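Local atomic coordinates of D-aminopeptidase (Burkholderia sp. LK4, PDB entry 5TZB), a protein that probably removes N-terminal beta-amino acid or D-amino acid residues from short peptides and amides, as an Ntn-type hydrolase of peptidase family S58. Residues H165-R168 with A169-A172; A268-L271 with P272-T276; D376-E380 with V381-P385. All blocks are in the same frame, centred on the assembly; numbering follows the deposited sequence.

Interaction 1. Residues H165-R168 with A169-A172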
loop_
_atom_site.group_PDB
_atom_site.type_symbol
_atom_site.label_atom_id
_atom_site.label_comp_id
_atom_site.label_asym_id
_atom_site.label_seq_id
_atom_site.Cartn_x
_atom_site.Cartn_y
_atom_site.Cartn_z
ATOM N N HIS C 165 24.370 4.181 -25.531
ATOM C CA HIS C 165 23.045 3.913 -26.078
ATOM C C HIS C 165 21.991 4.778 -25.398
ATOM O O HIS C 165 21.034 5.222 -26.031
ATOM C CB HIS C 165 22.708 2.434 -25.933
ATOM C CG HIS C 165 23.671 1.538 -26.637
ATOM N ND1 HIS C 165 24.192 0.402 -26.057
ATOM C CD2 HIS C 165 24.210 1.610 -27.878
ATOM C CE1 HIS C 165 25.009 -0.188 -26.911
ATOM N NE2 HIS C 165 25.039 0.526 -28.021
ATOM N N VAL C 166 22.169 5.019 -24.105
ATOM C CA VAL C 166 21.266 5.894 -23.384
ATOM C C VAL C 166 21.415 7.313 -23.939
ATOM O O VAL C 166 20.440 8.031 -24.100
ATOM C CB VAL C 166 21.529 5.884 -21.862
ATOM C CG1 VAL C 166 20.604 6.843 -21.172
ATOM C CG2 VAL C 166 21.343 4.481 -21.287
ATOM N N GLN C 167 22.646 7.703 -24.257
ATOM C CA GLN C 167 22.894 9.043 -24.779
ATOM C C GLN C 167 22.300 9.237 -26.174
ATOM O O GLN C 167 21.760 10.298 -26.479
ATOM C CB GLN C 167 24.404 9.326 -24.815
ATOM C CG GLN C 167 25.025 9.480 -23.453
ATOM C CD GLN C 167 24.544 10.751 -22.786
ATOM O OE1 GLN C 167 24.179 11.715 -23.463
ATOM N NE2 GLN C 167 24.513 10.755 -21.456
ATOM N N ARG C 168 22.344 8.191 -26.986
ATOM C CA ARG C 168 21.701 8.194 -28.300
ATOM C C ARG C 168 20.177 8.344 -28.193
ATOM O O ARG C 168 19.568 9.074 -28.984
ATOM C CB ARG C 168 22.094 6.919 -29.066
ATOM C CG ARG C 168 23.528 6.995 -29.624
ATOM C CD ARG C 168 24.024 5.718 -30.302
ATOM N NE ARG C 168 23.073 5.051 -31.180
ATOM C CZ ARG C 168 23.210 3.779 -31.555
ATOM N NH1 ARG C 168 24.243 3.078 -31.106
ATOM N NH2 ARG C 168 22.318 3.194 -32.353
ATOM N N ALA C 169 19.555 7.638 -27.251
ATOM C CA ALA C 169 18.108 7.776 -27.048
ATOM C C ALA C 169 17.762 9.190 -26.572
ATOM O O ALA C 169 16.805 9.803 -27.045
ATOM C CB ALA C 169 17.597 6.735 -26.047
ATOM N N LEU C 170 18.545 9.696 -25.624
ATOM C CA LEU C 170 18.346 11.040 -25.107
ATOM C C LEU C 170 18.481 12.086 -26.215
ATOM O O LEU C 170 17.686 13.026 -26.298
ATOM C CB LEU C 170 19.340 11.325 -23.986
ATOM C CG LEU C 170 19.042 10.590 -22.681
ATOM C CD1 LEU C 170 20.183 10.760 -21.680
ATOM C CD2 LEU C 170 17.722 11.079 -22.092
ATOM N N ALA C 171 19.482 11.923 -27.066
ATOM C CA ALA C 171 19.712 12.890 -28.147
ATOM C C ALA C 171 18.601 12.838 -29.194
ATOM O O ALA C 171 18.284 13.848 -29.815
ATOM C CB ALA C 171 21.068 12.638 -28.801
ATOM N N ALA C 172 18.005 11.661 -29.362
ATOM C CA ALA C 172 16.939 11.445 -30.339
ATOM C C ALA C 172 15.553 11.793 -29.800
ATOM O O ALA C 172 14.575 11.784 -30.550
ATOM C CB ALA C 172 16.954 10.002 -30.816
#
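Leu170 packs back on Val166 one turn earlier within the alpha-helix 163-172. This is an i to i+4 contact, and the two side chains lie side by side and point the same way. Leu170 can be followed outward. Leu170 CB sits over two carbonyl oxygens, 3.5 Å from Val166 O and slightly farther from Gln167 O. Leu170 CG comes closer still, 3.2 Å from Val166 O. That approach follows from the first torsion, which sets CG beside the backbone N and anti to the carbonyl carbon (chi1 -73°). Leu170 CD1 then reaches the valine and meets Val166 CG1 at 4.0 Å.

Val166 also packs on Val122, Ala125 and Leu126 of helix 119-129, while Leu170 and Ala169 touch Val69 of strand 63-71. The pair therefore sits where this helix meets both a neighbouring helix and the five-stranded sheet. On the other flank, Arg168 NH1 lies at the edge of the His165 ring, in its plane. The ring atom His165 ND1 is hydrogen-bonded to Ser162 N.

Four regular i to i+4 backbone bonds hold the turns. Leu170 N to Val166 O, at 2.9 Å, is the straightest of them (164°). The last one bends more, with Ala172 N 3.0 Å from Arg168 O and an angle of 138° at the hydrogen.

Interaction 2. Residues A268-L271 with P272-T276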
loop_
_atom_site.group_PDB
_atom_site.type_symbol
_atom_site.label_atom_id
_atom_site.label_comp_id
_atom_site.label_asym_id
_atom_site.label_seq_id
_atom_site.Cartn_x
_atom_site.Cartn_y
_atom_site.Cartn_z
ATOM N N ALA C 268 -3.448 17.515 -17.676
ATOM C CA ALA C 268 -4.354 17.848 -16.581
ATOM C C ALA C 268 -3.552 18.141 -15.301
ATOM O O ALA C 268 -2.515 17.533 -15.067
ATOM C CB ALA C 268 -5.346 16.712 -16.349
ATOM N N PRO C 269 -4.007 19.108 -14.489
ATOM C CA PRO C 269 -3.304 19.396 -13.227
ATOM C C PRO C 269 -3.651 18.383 -12.132
ATOM O O PRO C 269 -4.524 18.644 -11.315
ATOM C CB PRO C 269 -3.798 20.795 -12.858
ATOM C CG PRO C 269 -5.179 20.873 -13.481
ATOM C CD PRO C 269 -5.081 20.081 -14.771
ATOM N N LEU C 270 -3.058 17.194 -12.198
ATOM C CA LEU C 270 -3.309 16.156 -11.209
ATOM C C LEU C 270 -2.304 16.204 -10.073
ATOM O O LEU C 270 -1.097 16.320 -10.318
ATOM C CB LEU C 270 -3.271 14.772 -11.861
ATOM C CG LEU C 270 -4.381 14.462 -12.874
ATOM C CD1 LEU C 270 -4.241 13.031 -13.365
ATOM C CD2 LEU C 270 -5.750 14.689 -12.268
ATOM N N LEU C 271 -2.804 16.078 -8.848
ATOM C CA LEU C 271 -1.968 15.937 -7.648
ATOM C C LEU C 271 -1.394 14.515 -7.568
ATOM O O LEU C 271 -1.907 13.618 -8.249
ATOM C CB LEU C 271 -2.787 16.246 -6.394
ATOM C CG LEU C 271 -3.377 17.653 -6.312
ATOM C CD1 LEU C 271 -4.151 17.820 -5.022
ATOM C CD2 LEU C 271 -2.264 18.689 -6.430
ATOM N N PRO C 272 -0.346 14.303 -6.729
ATOM C CA PRO C 272 0.245 12.961 -6.587
ATOM C C PRO C 272 -0.798 11.854 -6.351
ATOM O O PRO C 272 -0.758 10.867 -7.077
ATOM C CB PRO C 272 1.173 13.121 -5.377
ATOM C CG PRO C 272 1.651 14.531 -5.511
ATOM C CD PRO C 272 0.444 15.316 -6.004
ATOM N N HIS C 273 -1.754 12.036 -5.443
ATOM C CA HIS C 273 -2.718 10.966 -5.169
ATOM C C HIS C 273 -3.619 10.698 -6.377
ATOM O O HIS C 273 -4.104 9.575 -6.555
ATOM C CB HIS C 273 -3.560 11.286 -3.920
ATOM C CG HIS C 273 -4.736 12.192 -4.167
ATOM N ND1 HIS C 273 -4.624 13.565 -4.192
ATOM C CD2 HIS C 273 -6.056 11.919 -4.312
ATOM C CE1 HIS C 273 -5.822 14.103 -4.371
ATOM N NE2 HIS C 273 -6.707 13.127 -4.455
ATOM N N GLN C 274 -3.809 11.708 -7.220
ATOM C CA GLN C 274 -4.649 11.572 -8.420
ATOM C C GLN C 274 -3.890 10.866 -9.544
ATOM O O GLN C 274 -4.481 10.200 -10.395
ATOM C CB GLN C 274 -5.145 12.949 -8.886
ATOM C CG GLN C 274 -5.956 13.696 -7.829
ATOM C CD GLN C 274 -6.516 15.013 -8.361
ATOM O OE1 GLN C 274 -5.767 15.871 -8.825
ATOM N NE2 GLN C 274 -7.831 15.169 -8.300
ATOM N N CYS C 275 -2.578 11.052 -9.575
ATOM C CA CYS C 275 -1.742 10.324 -10.521
ATOM C C CYS C 275 -1.745 8.815 -10.215
ATOM O O CYS C 275 -1.682 7.987 -11.122
ATOM C CB CYS C 275 -0.327 10.883 -10.501
ATOM S SG CYS C 275 -0.153 12.557 -11.230
ATOM N N THR C 276 -1.798 8.469 -8.933
ATOM C CA THR C 276 -1.906 7.064 -8.515
ATOM C C THR C 276 -3.210 6.466 -9.031
ATOM O O THR C 276 -3.241 5.337 -9.546
ATOM C CB THR C 276 -1.842 6.928 -6.983
ATOM O OG1 THR C 276 -0.633 7.532 -6.523
ATOM C CG2 THR C 276 -1.861 5.442 -6.541
#
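Leu271 O takes two backbone N-H groups as helix 272-289 begins. Cys275 N donates to Leu271 O at 3.0 Å, nearly in line with the carbonyl bond. Gln274 N is 2.9 Å from Leu271 O, but this bond is weak because it is strongly bent. Leu271 is the N-cap residue. Its own N-H is bound by a side chain from the first turn: Leu271 N to Gln274 OE1 is 3.0 Å and almost straight (169°). This is one half of a capping box; leucine has no polar side chain to return the bond. The donor lies in the amide plane, on a lone pair of OE1. Gln274 is extended beyond CG, which lets the amide reach back to Leu271 N. The amide nitrogen Gln274 NE2 bonds to Val329 O. With both its oxygen and its nitrogen bonded, the amide's rotation is fixed.

Leu270 CD2 lies 3.6 Å from Gln274 OE1. Separately, Leu270 CB packs on Cys275 SG. Leu271 runs beside His273, whose side chain is about 3 Å from a bound calcium ion.

At the subunit interface, Leu271 packs on Leu271 of the second subunit. The helix start is buried between strand 323-329, helix 331-355 and Phe83 of strand 82-88.

Interaction 3. Residues D376-E380 with V381-P385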
loop_
_atom_site.group_PDB
_atom_site.type_symbol
_atom_site.label_atom_id
_atom_site.label_comp_id
_atom_site.label_asym_id
_atom_site.label_seq_id
_atom_site.Cartn_x
_atom_site.Cartn_y
_atom_site.Cartn_z
ATOM N N ASP C 376 -8.700 -10.033 -40.975
ATOM C CA ASP C 376 -9.424 -11.286 -41.232
ATOM C C ASP C 376 -9.988 -11.919 -39.979
ATOM O O ASP C 376 -11.101 -12.453 -39.979
ATOM C CB ASP C 376 -8.536 -12.327 -41.925
ATOM C CG ASP C 376 -8.295 -12.012 -43.382
ATOM O OD1 ASP C 376 -9.048 -11.192 -43.943
ATOM O OD2 ASP C 376 -7.367 -12.611 -43.968
ATOM N N ALA C 377 -9.179 -11.940 -38.931
ATOM C CA ALA C 377 -9.606 -12.533 -37.682
ATOM C C ALA C 377 -10.741 -11.711 -37.067
ATOM O O ALA C 377 -11.679 -12.273 -36.516
ATOM C CB ALA C 377 -8.436 -12.670 -36.743
ATOM N N LEU C 378 -10.653 -10.388 -37.156
ATOM C CA LEU C 378 -11.723 -9.515 -36.664
ATOM C C LEU C 378 -13.051 -9.815 -37.377
ATOM O O LEU C 378 -14.109 -9.911 -36.737
ATOM C CB LEU C 378 -11.349 -8.043 -36.842
ATOM C CG LEU C 378 -10.446 -7.504 -35.728
ATOM C CD1 LEU C 378 -9.837 -6.197 -36.133
ATOM C CD2 LEU C 378 -11.226 -7.365 -34.435
ATOM N N ARG C 379 -12.990 -9.972 -38.700
ATOM C CA ARG C 379 -14.195 -10.265 -39.463
ATOM C C ARG C 379 -14.790 -11.602 -39.076
ATOM O O ARG C 379 -15.996 -11.704 -38.879
ATOM C CB ARG C 379 -13.898 -10.277 -40.964
ATOM C CG ARG C 379 -15.048 -10.827 -41.804
ATOM C CD ARG C 379 -14.646 -10.974 -43.263
ATOM N NE ARG C 379 -15.766 -11.336 -44.135
ATOM C CZ ARG C 379 -16.481 -10.456 -44.830
ATOM N NH1 ARG C 379 -17.480 -10.868 -45.605
ATOM N NH2 ARG C 379 -16.200 -9.162 -44.746
ATOM N N GLU C 380 -13.924 -12.589 -38.867
ATOM C CA GLU C 380 -14.330 -13.952 -38.531
ATOM C C GLU C 380 -15.136 -14.042 -37.242
ATOM O O GLU C 380 -15.994 -14.925 -37.111
ATOM C CB GLU C 380 -13.087 -14.852 -38.425
ATOM C CG GLU C 380 -13.359 -16.325 -38.104
ATOM C CD GLU C 380 -12.111 -17.194 -38.241
ATOM O OE1 GLU C 380 -11.089 -16.699 -38.766
ATOM O OE2 GLU C 380 -12.143 -18.368 -37.806
ATOM N N VAL C 381 -14.858 -13.148 -36.295
ATOM C CA VAL C 381 -15.586 -13.134 -35.025
ATOM C C VAL C 381 -16.615 -12.003 -34.944
ATOM O O VAL C 381 -17.063 -11.644 -33.853
ATOM C CB VAL C 381 -14.631 -13.007 -33.809
ATOM C CG1 VAL C 381 -13.797 -14.259 -33.655
ATOM C CG2 VAL C 381 -13.742 -11.786 -33.950
ATOM N N GLY C 382 -16.972 -11.435 -36.090
ATOM C CA GLY C 382 -18.140 -10.573 -36.187
ATOM C C GLY C 382 -17.906 -9.076 -36.194
ATOM O O GLY C 382 -18.858 -8.303 -36.306
ATOM N N TRP C 383 -16.652 -8.653 -36.076
ATOM C CA TRP C 383 -16.352 -7.221 -36.101
ATOM C C TRP C 383 -16.451 -6.669 -37.515
ATOM O O TRP C 383 -16.097 -7.343 -38.478
ATOM C CB TRP C 383 -14.953 -6.946 -35.555
ATOM C CG TRP C 383 -14.489 -5.523 -35.737
ATOM C CD1 TRP C 383 -14.596 -4.504 -34.839
ATOM C CD2 TRP C 383 -13.846 -4.971 -36.895
ATOM N NE1 TRP C 383 -14.056 -3.346 -35.361
ATOM C CE2 TRP C 383 -13.589 -3.612 -36.624
ATOM C CE3 TRP C 383 -13.457 -5.497 -38.134
ATOM C CZ2 TRP C 383 -12.965 -2.772 -37.544
ATOM C CZ3 TRP C 383 -12.841 -4.660 -39.046
ATOM C CH2 TRP C 383 -12.598 -3.313 -38.745
ATOM N N ARG C 384 -16.942 -5.447 -37.643
ATOM C CA ARG C 384 -16.939 -4.780 -38.934
ATOM C C ARG C 384 -16.687 -3.291 -38.731
ATOM O O ARG C 384 -17.032 -2.744 -37.684
ATOM C CB ARG C 384 -18.237 -5.085 -39.698
ATOM C CG ARG C 384 -19.534 -4.623 -39.059
ATOM C CD ARG C 384 -20.707 -5.151 -39.885
ATOM N NE ARG C 384 -22.003 -4.692 -39.397
ATOM C CZ ARG C 384 -22.580 -3.557 -39.778
ATOM N NH1 ARG C 384 -21.977 -2.771 -40.662
ATOM N NH2 ARG C 384 -23.760 -3.217 -39.283
ATOM N N PRO C 385 -16.039 -2.641 -39.716
ATOM C CA PRO C 385 -15.726 -1.208 -39.637
ATOM C C PRO C 385 -16.959 -0.331 -39.833
ATOM O O PRO C 385 -17.685 -0.501 -40.812
ATOM C CB PRO C 385 -14.724 -1.006 -40.776
ATOM C CG PRO C 385 -15.084 -2.059 -41.770
ATOM C CD PRO C 385 -15.543 -3.243 -40.968
#
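The first torsions of Trp383 and Leu378 turn the indole and the leucine branches against each other. Trp383 holds CG anti to the backbone N (chi1 171°), and Leu378 holds CG beside its backbone N (chi1 -82°). The two side chains cross at a slant. Leu378 CB is the nearest to the indole, 3.5 Å from Trp383 CE3. Leu378 CD1 lies over one face of the ring system toward its rim, and Leu378 CD2 reaches Trp383 CB at 3.9 Å. The opposite face has Pro385 N above it, also toward the rim.

The backbone forms a Schellman motif that ends helix 371-380. Trp383 N reaches back to Leu378 O at 2.9 Å. Inside that bond, Gly382 N donates to Arg379 O at 3.0 Å from well above the carbonyl plane. Gly382 is the C-prime residue, with positive phi (101°). At these backbone angles a side chain would press on the preceding carbonyl oxygen. Val381 N makes two weak bonds, to Ala377 O and Leu378 O. Val381 CG2 sits over the same two oxygens, 3.3 Å from Ala377 O and 3.4 Å from Leu378 O.

Trp383 meets Tyr233 edge-to-face. Tyr233 OH of the third subunit hydrogen-bonds to Val381 O, so the turn after helix 371-380 is joined to another chain. Within its own chain the helix end packs against loops, Leu378 on Ile28 and Ala377 on Val235 and Val238.

In the fold
From the N terminus the three contacts come in series, and none nests in or crosses another. Each joins consecutive residues, so none closes a long loop. Interaction 1 lies within helix 163-172, which packs beside helix 119-129 and against strands 48-56 and 63-71. Interaction 2 makes the passage from strand 260-266 into helix 272-289, beside a second subunit. Interaction 3 ends helix 371-380 near a third subunit. Interactions 1 and 3 lie on opposite sides of the chain's centre, their own centres about 41 Å apart. Interaction 2 is about 29 Å from interaction 1 and 38 Å from interaction 3, centre to centre.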